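Local structure of IPT/TIG domain-containing protein BACOVA_02650 (Bacteroides ovatus, 5E7H) at residues A[99-104]-A[138-143]. The protein binds polysaccharide at the cell surface and probably captures xyloglucan before its transport into the periplasm for degradation. Numbering follows the deposited sequence.
Sequences HVWGDC and QSYSNA
V100 and W101 both face Y140 in a classic beta bulge in the antiparallel pairing of edge strand 98-101 with strand 133-142 of the xyloglucan-binding domain, a worked example of how an extra residue puts two N-H groups on one carbonyl. Y140 O accepts from V100 N (2.8 Å) and W101 N (3.2 Å), while Y140 N returns a bond to W101 O. Though itself exposed, W101 packs tightly: the indole, its CG between backbone N and carbonyl carbon (chi1 65°), lays its five-membered ring over Y140 CB, 3.5 Å from that ring's centroid in a CH-pi contact. The phenol plane is tilted only 21° from the indole but slid aside, with W101 NE1 3.3 Å from Y140 CG, and Y140 OH is hydrogen-bonded to E183 OE2. An alanine in place of Y140 would probably leave indole NE1 and CZ2 without their aromatic neighbour and E183 without its phenol partner. On the solvent side V100 only grazes the phenol, CB 4.1 Å from Y140 CD1, though its CG2 meets N142 ND2. On the opposite sheet face, H99 ND1 and S139 OG share a hydrogen bond; S139 OG also bonds Y93 OH. Past strand 98-101, D103 N gives Q138 OE1 an almost straight 2.9 Å bond from above the amide plane.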
loop_
_atom_site.group_PDB
_atom_site.type_symbol
_atom_site.label_atom_id
_atom_site.label_comp_id
_atom_site.label_asym_id
_atom_site.label_seq_id
_atom_site.Cartn_x
_atom_site.Cartn_y
_atom_site.Cartn_z
ATOM N N HIS A 99 -7.717 14.363 6.342
ATOM C CA HIS A 99 -8.233 13.995 7.643
ATOM C C HIS A 99 -9.301 14.981 8.110
ATOM O O HIS A 99 -9.121 16.193 7.989
ATOM C CB HIS A 99 -7.070 13.968 8.636
ATOM C CG HIS A 99 -7.477 13.744 10.049
ATOM N ND1 HIS A 99 -7.741 12.490 10.560
ATOM C CD2 HIS A 99 -7.603 14.608 11.082
ATOM C CE1 HIS A 99 -8.047 12.602 11.841
ATOM N NE2 HIS A 99 -7.963 13.876 12.184
ATOM N N VAL A 100 -10.419 14.478 8.629
ATOM C CA VAL A 100 -11.452 15.340 9.196
ATOM C C VAL A 100 -11.411 15.346 10.727
ATOM O O VAL A 100 -11.341 16.412 11.345
ATOM C CB VAL A 100 -12.864 14.915 8.733
ATOM C CG1 VAL A 100 -13.934 15.915 9.211
ATOM C CG2 VAL A 100 -12.882 14.777 7.208
ATOM N N TRP A 101 -11.468 14.167 11.335
ATOM C CA TRP A 101 -11.482 14.060 12.800
ATOM C C TRP A 101 -11.008 12.671 13.229
ATOM O O TRP A 101 -10.989 11.735 12.436
ATOM C CB TRP A 101 -12.876 14.374 13.386
ATOM C CG TRP A 101 -13.977 13.420 13.021
ATOM C CD1 TRP A 101 -14.898 13.584 12.026
ATOM C CD2 TRP A 101 -14.280 12.156 13.637
ATOM N NE1 TRP A 101 -15.750 12.509 11.984
ATOM C CE2 TRP A 101 -15.393 11.619 12.960
ATOM C CE3 TRP A 101 -13.720 11.431 14.695
ATOM C CZ2 TRP A 101 -15.954 10.390 13.300
ATOM C CZ3 TRP A 101 -14.287 10.218 15.035
ATOM C CH2 TRP A 101 -15.376 9.702 14.332
ATOM N N GLY A 102 -10.601 12.576 14.491
ATOM C CA GLY A 102 -10.148 11.325 15.055
ATOM C C GLY A 102 -8.939 11.498 15.947
ATOM O O GLY A 102 -8.178 12.467 15.827
ATOM N N ASP A 103 -8.786 10.558 16.873
ATOM C CA ASP A 103 -7.614 10.489 17.748
ATOM C C ASP A 103 -6.547 9.680 17.030
ATOM O O ASP A 103 -6.636 8.462 16.955
ATOM C CB ASP A 103 -8.007 9.847 19.078
ATOM C CG ASP A 103 -6.885 9.855 20.107
ATOM O OD1 ASP A 103 -5.762 10.290 19.794
ATOM O OD2 ASP A 103 -7.151 9.406 21.238
ATOM N N CYS A 104 -5.549 10.371 16.487
ATOM C CA CYS A 104 -4.469 9.725 15.735
ATOM C C CYS A 104 -3.337 10.735 15.604
ATOM O O CYS A 104 -3.404 11.827 16.162
ATOM C CB CYS A 104 -4.954 9.237 14.375
ATOM S SG CYS A 104 -5.491 10.577 13.254
ATOM N N GLN A 138 -8.402 6.488 15.699
ATOM C CA GLN A 138 -9.007 6.389 14.378
ATOM C C GLN A 138 -8.785 7.663 13.578
ATOM O O GLN A 138 -8.445 8.709 14.131
ATOM C CB GLN A 138 -10.516 6.102 14.515
ATOM C CG GLN A 138 -11.334 7.222 15.190
ATOM C CD GLN A 138 -11.062 7.404 16.673
ATOM O OE1 GLN A 138 -10.795 8.519 17.137
ATOM N NE2 GLN A 138 -11.216 6.336 17.441
ATOM N N SER A 139 -8.987 7.559 12.274
ATOM C CA SER A 139 -9.077 8.722 11.402
ATOM C C SER A 139 -10.297 8.599 10.512
ATOM O O SER A 139 -10.415 7.633 9.758
ATOM C CB SER A 139 -7.828 8.861 10.555
ATOM O OG SER A 139 -7.996 9.861 9.563
ATOM N N TYR A 140 -11.194 9.573 10.634
ATOM C CA TYR A 140 -12.298 9.773 9.701
ATOM C C TYR A 140 -11.785 10.763 8.674
ATOM O O TYR A 140 -11.502 11.914 9.011
ATOM C CB TYR A 140 -13.536 10.298 10.429
ATOM C CG TYR A 140 -14.788 10.430 9.574
ATOM C CD1 TYR A 140 -14.856 11.362 8.550
ATOM C CD2 TYR A 140 -15.907 9.660 9.845
ATOM C CE1 TYR A 140 -16.012 11.494 7.783
ATOM C CE2 TYR A 140 -17.064 9.795 9.087
ATOM C CZ TYR A 140 -17.096 10.712 8.071
ATOM O OH TYR A 140 -18.243 10.849 7.301
ATOM N N SER A 141 -11.653 10.312 7.428
ATOM C CA SER A 141 -11.081 11.135 6.368
ATOM C C SER A 141 -12.031 11.298 5.195
ATOM O O SER A 141 -13.046 10.612 5.105
ATOM C CB SER A 141 -9.756 10.518 5.870
ATOM O OG SER A 141 -8.747 10.579 6.858
ATOM N N ASN A 142 -11.702 12.248 4.324
ATOM C CA ASN A 142 -12.377 12.436 3.047
ATOM C C ASN A 142 -11.421 11.974 1.969
ATOM O O ASN A 142 -10.274 12.418 1.908
ATOM C CB ASN A 142 -12.769 13.894 2.815
ATOM C CG ASN A 142 -14.092 14.256 3.468
ATOM O OD1 ASN A 142 -15.078 13.528 3.361
ATOM N ND2 ASN A 142 -14.110 15.372 4.148
ATOM N N ALA A 143 -11.880 11.024 1.170
ATOM C CA ALA A 143 -11.128 10.512 0.052
ATOM C C ALA A 143 -11.408 11.351 -1.179
ATOM O O ALA A 143 -12.452 12.003 -1.292
ATOM C CB ALA A 143 -11.506 9.082 -0.197
#